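TetR family transcription regulator (Marinobacter aquaeolei, PDB 3PAS) probably binds DNA at cis-regulatory sites and regulates transcription, as members of the TetR family generally do. Local coordinates at residues A58-V63 with A121-R126; T29-I34 with T44-Y49. One frame throughout, in Å; residues are numbered along the deposited sequence.

Interaction 1 of 2, residues A58-V63 with A121-R126; sequences ATFYYV and ARNESR
Arg122 and Tyr61 join helix 52-76, the long helix that in TetR-family proteins leads from the DNA-binding domain into the C-terminal domain, to helix 117-126 of the C-terminal domain. The contact is an off-centre cation-pi stack. The guanidinium of Arg122 lies flat over one face of the Tyr61 ring, with the planes 22° apart. Arg122 CZ is 4.0 Å from the centroid of the Tyr61 ring. The overlap is toward the rim of the ring: Arg122 CZ is 3.4 Å from Tyr61 CD1. Arg122 CD continues the cover and comes 3.5 Å from Tyr61 CE1. The Arg122 chain leaves its helix with CG anti to the backbone N and then bends at chi2 (-83°), which brings the guanidinium over the ring.

Asn123 works beside the stack. Asn123 OD1 sits at the edge of the Tyr61 ring and accepts a hydrogen bond from Arg122 NH1 at 3.3 Å. The bond arrives nearly along the C=O axis but is tilted out of the guanidinium plane. Arg122 NH1 also forms a salt bridge with Asp65, so ring, amide and carboxylate together fix the guanidinium. Asn123 ND2 turns to the Phe60 ring and meets Phe60 CE2 at 3.4 Å, and it is hydrogen-bonded to Ser64 OG. An alanine in place of Arg122 would probably uncover this face of Tyr61 and leave Asp65 without this charged mate.

The two short helical segments run nearly parallel, 24° apart, with their axes 11.6 Å from each other. Long side chains bridge that distance. Phe60 reaches on to helix 100-110, where it stacks on Phe109, while Thr59 and Val63 pack on helix 5-24.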
loop_
_atom_site.group_PDB
_atom_site.type_symbol
_atom_site.label_atom_id
_atom_site.label_comp_id
_atom_site.label_asym_id
_atom_site.label_seq_id
_atom_site.Cartn_x
_atom_site.Cartn_y
_atom_site.Cartn_z
ATOM N N ALA B 58 15.570 8.897 16.583
ATOM C CA ALA B 58 16.550 7.842 16.896
ATOM C C ALA B 58 15.956 6.448 16.610
ATOM O O ALA B 58 16.654 5.525 16.167
ATOM C CB ALA B 58 17.051 7.954 18.385
ATOM N N THR B 59 14.682 6.285 16.923
ATOM C CA THR B 59 13.971 5.033 16.697
ATOM C C THR B 59 13.849 4.790 15.194
ATOM O O THR B 59 14.009 3.664 14.726
ATOM C CB THR B 59 12.559 5.000 17.400
ATOM O OG1 THR B 59 12.721 5.141 18.833
ATOM C CG2 THR B 59 11.852 3.629 17.179
ATOM N N PHE B 60 13.543 5.840 14.440
ATOM C CA PHE B 60 13.446 5.701 12.994
ATOM C C PHE B 60 14.803 5.228 12.428
ATOM O O PHE B 60 14.864 4.287 11.610
ATOM C CB PHE B 60 12.988 6.977 12.332
ATOM C CG PHE B 60 12.860 6.859 10.846
ATOM C CD1 PHE B 60 11.852 6.140 10.317
ATOM C CD2 PHE B 60 13.813 7.393 10.015
ATOM C CE1 PHE B 60 11.725 5.998 8.920
ATOM C CE2 PHE B 60 13.684 7.276 8.640
ATOM C CZ PHE B 60 12.667 6.579 8.107
ATOM N N TYR B 61 15.888 5.831 12.889
ATOM C CA TYR B 61 17.222 5.408 12.447
ATOM C C TYR B 61 17.630 4.032 12.892
ATOM O O TYR B 61 18.313 3.302 12.156
ATOM C CB TYR B 61 18.285 6.419 12.877
ATOM C CG TYR B 61 18.205 7.725 12.157
ATOM C CD1 TYR B 61 17.920 7.775 10.792
ATOM C CD2 TYR B 61 18.508 8.915 12.798
ATOM C CE1 TYR B 61 17.875 8.980 10.109
ATOM C CE2 TYR B 61 18.474 10.132 12.109
ATOM C CZ TYR B 61 18.165 10.149 10.763
ATOM O OH TYR B 61 18.123 11.331 10.068
ATOM N N TYR B 62 17.241 3.661 14.103
ATOM C CA TYR B 62 17.454 2.319 14.593
ATOM C C TYR B 62 16.715 1.281 13.704
ATOM O O TYR B 62 17.287 0.243 13.297
ATOM C CB TYR B 62 16.939 2.242 16.027
ATOM C CG TYR B 62 16.805 0.859 16.597
ATOM C CD1 TYR B 62 17.912 0.174 17.048
ATOM C CD2 TYR B 62 15.555 0.252 16.746
ATOM C CE1 TYR B 62 17.794 -1.079 17.618
ATOM C CE2 TYR B 62 15.443 -0.989 17.308
ATOM C CZ TYR B 62 16.587 -1.657 17.749
ATOM O OH TYR B 62 16.515 -2.934 18.317
ATOM N N VAL B 63 15.454 1.555 13.404
ATOM C CA VAL B 63 14.638 0.644 12.598
ATOM C C VAL B 63 15.241 0.558 11.160
ATOM O O VAL B 63 15.538 -0.522 10.641
ATOM C CB VAL B 63 13.165 1.108 12.610
ATOM C CG1 VAL B 63 12.381 0.407 11.537
ATOM C CG2 VAL B 63 12.511 0.910 14.040
ATOM N N ALA B 121 17.242 11.401 2.598
ATOM C CA ALA B 121 18.580 11.443 2.013
ATOM C C ALA B 121 19.568 10.649 2.851
ATOM O O ALA B 121 20.415 9.907 2.290
ATOM C CB ALA B 121 19.073 12.902 1.857
ATOM N N ARG B 122 19.473 10.779 4.178
ATOM C CA ARG B 122 20.374 10.028 5.068
ATOM C C ARG B 122 20.207 8.493 4.874
ATOM O O ARG B 122 21.184 7.759 4.836
ATOM C CB ARG B 122 20.150 10.434 6.527
ATOM C CG ARG B 122 21.071 9.759 7.563
ATOM C CD ARG B 122 20.550 8.357 7.965
ATOM N NE ARG B 122 21.129 7.859 9.209
ATOM C CZ ARG B 122 20.951 6.639 9.712
ATOM N NH1 ARG B 122 20.204 5.745 9.073
ATOM N NH2 ARG B 122 21.543 6.310 10.852
ATOM N N ASN B 123 18.976 8.021 4.805
ATOM C CA ASN B 123 18.719 6.592 4.523
ATOM C C ASN B 123 19.212 6.153 3.107
ATOM O O ASN B 123 19.798 5.072 2.947
ATOM C CB ASN B 123 17.236 6.295 4.686
ATOM C CG ASN B 123 16.854 5.979 6.141
ATOM O OD1 ASN B 123 17.693 6.038 7.023
ATOM N ND2 ASN B 123 15.591 5.572 6.360
ATOM N N GLU B 124 18.970 6.984 2.102
ATOM C CA GLU B 124 19.469 6.713 0.727
ATOM C C GLU B 124 21.003 6.628 0.723
ATOM O O GLU B 124 21.606 5.750 0.074
ATOM C CB GLU B 124 18.935 7.763 -0.260
ATOM C CG GLU B 124 17.414 7.633 -0.445
ATOM C CD GLU B 124 16.769 8.667 -1.396
ATOM O OE1 GLU B 124 17.364 9.722 -1.664
ATOM O OE2 GLU B 124 15.632 8.406 -1.846
ATOM N N SER B 125 21.638 7.526 1.474
ATOM C CA SER B 125 23.066 7.487 1.663
ATOM C C SER B 125 23.593 6.194 2.304
ATOM O O SER B 125 24.597 5.642 1.850
ATOM C CB SER B 125 23.499 8.671 2.501
ATOM O OG SER B 125 24.892 8.701 2.552
ATOM N N ARG B 126 22.954 5.723 3.374
ATOM C CA ARG B 126 23.375 4.463 3.998
ATOM C C ARG B 126 23.181 3.284 3.017
ATOM O O ARG B 126 23.986 2.326 2.967
ATOM C CB ARG B 126 22.547 4.197 5.243
ATOM C CG ARG B 126 23.152 3.103 6.119
ATOM C CD ARG B 126 22.447 3.050 7.420
ATOM N NE ARG B 126 23.072 2.139 8.361
ATOM C CZ ARG B 126 23.909 2.478 9.343
ATOM N NH1 ARG B 126 24.317 3.726 9.539
ATOM N NH2 ARG B 126 24.359 1.538 10.144
#

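Interaction 2 of 2, residues T29-I34 with T44-Y49; sequences TSVGKI and TLYIYY
Val31, Ile34 and Leu45 make the apolar part of this contact. Leu45 reaches across with its CD1 branch, CG lying anti to the backbone N (chi1 -172°). Leu45 CD1 meets Ile34 CG2 at 3.9 Å and Val31 CG1 at 4.1 Å, so it is shared by two residues one helical turn apart. Leu45 CD1 also rests against the backbone, 3.7 Å from Val31 O. Ile34 and Leu45 meet with their side chains roughly perpendicular. Both also touch Leu55 of helix 52-76, which extends the apolar cluster beyond the two segments.

Val31 CG1 has a second neighbour in Tyr46. The phenol end of Tyr46 comes to this methyl: Tyr46 OH lies 3.5 Å and Tyr46 CZ 3.8 Å from Val31 CG1. The ring is set obliquely to the methyl. This is an outer edge of the contact, since Tyr46 is exposed whereas Leu45 and Ile34 are buried.

The segments belong to helices 31-37 and 42-48, the two helices of the predicted helix-turn-helix motif. As in other TetR-family proteins, the second of them is probably the recognition helix. The apolar contact packs it against the first.

No hydrogen bond joins the two segments; each has its own. Ser30 is the N-cap of helix 31-37, and Ser30 OG accepts from Lys33 N at 3.1 Å with an N-H...O angle of 158°. This satisfies an amide of the first turn. In 44-49, Leu45 O accepts from both Tyr48 N and Tyr49 N.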
loop_
_atom_site.group_PDB
_atom_site.type_symbol
_atom_site.label_atom_id
_atom_site.label_comp_id
_atom_site.label_asym_id
_atom_site.label_seq_id
_atom_site.Cartn_x
_atom_site.Cartn_y
_atom_site.Cartn_z
ATOM N N THR B 29 1.220 8.003 21.947
ATOM C CA THR B 29 2.406 7.507 22.634
ATOM C C THR B 29 3.214 8.674 23.208
ATOM O O THR B 29 3.778 9.486 22.480
ATOM C CB THR B 29 3.271 6.693 21.640
ATOM O OG1 THR B 29 2.486 5.622 21.091
ATOM C CG2 THR B 29 4.478 6.122 22.288
ATOM N N SER B 30 3.256 8.725 24.525
ATOM C CA SER B 30 4.010 9.718 25.265
ATOM C C SER B 30 5.332 9.122 25.774
ATOM O O SER B 30 5.534 7.909 25.776
ATOM C CB SER B 30 3.201 10.118 26.476
ATOM O OG SER B 30 3.096 9.000 27.330
ATOM N N VAL B 31 6.230 10.002 26.202
ATOM C CA VAL B 31 7.480 9.600 26.866
ATOM C C VAL B 31 7.202 8.643 28.030
ATOM O O VAL B 31 7.885 7.614 28.198
ATOM C CB VAL B 31 8.246 10.869 27.354
ATOM C CG1 VAL B 31 9.233 10.537 28.527
ATOM C CG2 VAL B 31 8.976 11.469 26.171
ATOM N N GLY B 32 6.186 8.979 28.807
ATOM C CA GLY B 32 5.813 8.165 29.969
ATOM C C GLY B 32 5.407 6.738 29.607
ATOM O O GLY B 32 5.797 5.810 30.293
ATOM N N LYS B 33 4.648 6.563 28.531
ATOM C CA LYS B 33 4.213 5.222 28.114
ATOM C C LYS B 33 5.349 4.395 27.509
ATOM O O LYS B 33 5.447 3.185 27.736
ATOM C CB LYS B 33 3.090 5.328 27.107
ATOM C CG LYS B 33 1.801 5.747 27.656
ATOM C CD LYS B 33 0.824 6.066 26.509
ATOM C CE LYS B 33 -0.507 6.645 27.004
ATOM N NZ LYS B 33 -1.449 6.928 25.840
ATOM N N ILE B 34 6.215 5.060 26.750
ATOM C CA ILE B 34 7.405 4.439 26.239
ATOM C C ILE B 34 8.288 3.971 27.406
ATOM O O ILE B 34 8.763 2.815 27.419
ATOM C CB ILE B 34 8.196 5.402 25.309
ATOM C CG1 ILE B 34 7.440 5.666 24.009
ATOM C CG2 ILE B 34 9.600 4.825 25.042
ATOM C CD1 ILE B 34 8.090 6.713 23.129
ATOM N N THR B 44 15.195 8.190 33.531
ATOM C CA THR B 44 16.169 7.369 32.813
ATOM C C THR B 44 16.128 7.592 31.309
ATOM O O THR B 44 17.156 7.709 30.680
ATOM C CB THR B 44 15.999 5.878 33.159
ATOM O OG1 THR B 44 16.190 5.718 34.573
ATOM C CG2 THR B 44 17.011 5.018 32.404
ATOM N N LEU B 45 14.928 7.600 30.733
ATOM C CA LEU B 45 14.753 7.869 29.349
ATOM C C LEU B 45 15.468 9.169 28.981
ATOM O O LEU B 45 16.212 9.216 27.971
ATOM C CB LEU B 45 13.251 7.928 29.001
ATOM C CG LEU B 45 12.903 8.032 27.518
ATOM C CD1 LEU B 45 11.487 7.417 27.179
ATOM C CD2 LEU B 45 12.977 9.493 27.054
ATOM N N TYR B 46 15.248 10.226 29.766
ATOM C CA TYR B 46 15.884 11.489 29.480
ATOM C C TYR B 46 17.422 11.491 29.556
ATOM O O TYR B 46 18.074 12.404 29.046
ATOM C CB TYR B 46 15.318 12.612 30.331
ATOM C CG TYR B 46 13.838 12.934 30.070
ATOM C CD1 TYR B 46 13.354 13.156 28.789
ATOM C CD2 TYR B 46 12.943 13.029 31.120
ATOM C CE1 TYR B 46 12.032 13.487 28.569
ATOM C CE2 TYR B 46 11.613 13.339 30.916
ATOM C CZ TYR B 46 11.171 13.574 29.644
ATOM O OH TYR B 46 9.869 13.859 29.456
ATOM N N ILE B 47 18.008 10.492 30.178
ATOM C CA ILE B 47 19.494 10.378 30.134
ATOM C C ILE B 47 19.948 10.212 28.665
ATOM O O ILE B 47 20.950 10.793 28.196
ATOM C CB ILE B 47 20.015 9.180 30.971
ATOM C CG1 ILE B 47 19.644 9.350 32.446
ATOM C CG2 ILE B 47 21.520 9.069 30.817
ATOM C CD1 ILE B 47 19.951 8.150 33.360
ATOM N N TYR B 48 19.173 9.442 27.929
ATOM C CA TYR B 48 19.544 9.067 26.571
ATOM C C TYR B 48 18.907 9.885 25.455
ATOM O O TYR B 48 19.519 10.073 24.398
ATOM C CB TYR B 48 19.192 7.593 26.384
ATOM C CG TYR B 48 19.854 6.749 27.419
ATOM C CD1 TYR B 48 21.213 6.465 27.362
ATOM C CD2 TYR B 48 19.147 6.299 28.499
ATOM C CE1 TYR B 48 21.828 5.679 28.372
ATOM C CE2 TYR B 48 19.735 5.558 29.498
ATOM C CZ TYR B 48 21.068 5.243 29.434
ATOM O OH TYR B 48 21.602 4.507 30.446
ATOM N N TYR B 49 17.680 10.356 25.695
ATOM C CA TYR B 49 16.894 11.069 24.679
ATOM C C TYR B 49 16.331 12.319 25.311
ATOM O O TYR B 49 15.742 12.249 26.384
ATOM C CB TYR B 49 15.789 10.163 24.129
ATOM C CG TYR B 49 16.423 8.922 23.543
ATOM C CD1 TYR B 49 17.107 8.982 22.318
ATOM C CD2 TYR B 49 16.412 7.731 24.233
ATOM C CE1 TYR B 49 17.764 7.913 21.856
ATOM C CE2 TYR B 49 17.037 6.629 23.749
ATOM C CZ TYR B 49 17.715 6.721 22.571
ATOM O OH TYR B 49 18.370 5.632 22.086
#

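Both contacts are partly buried, and helix 52-76 ties them together. It supplies one side of interaction 1 and lends Leu55 to the apolar cluster of interaction 2. Their centres are 20 Å apart, yet they touch where Ala58 CB lies 3.5 Å from Tyr49 CE1. Interaction 2 is local: it pairs two helices close in sequence within the small DNA-binding domain, far from the centre of the chain, by mainly aliphatic packing, with a tyrosine at its exposed side. Interaction 1 lies nearer that centre and joins helices distant in sequence. Its chemistry is aromatic and charged, with a guanidinium on a ring and an acidic partner just outside the segments. No hydrogen bond crosses either contact.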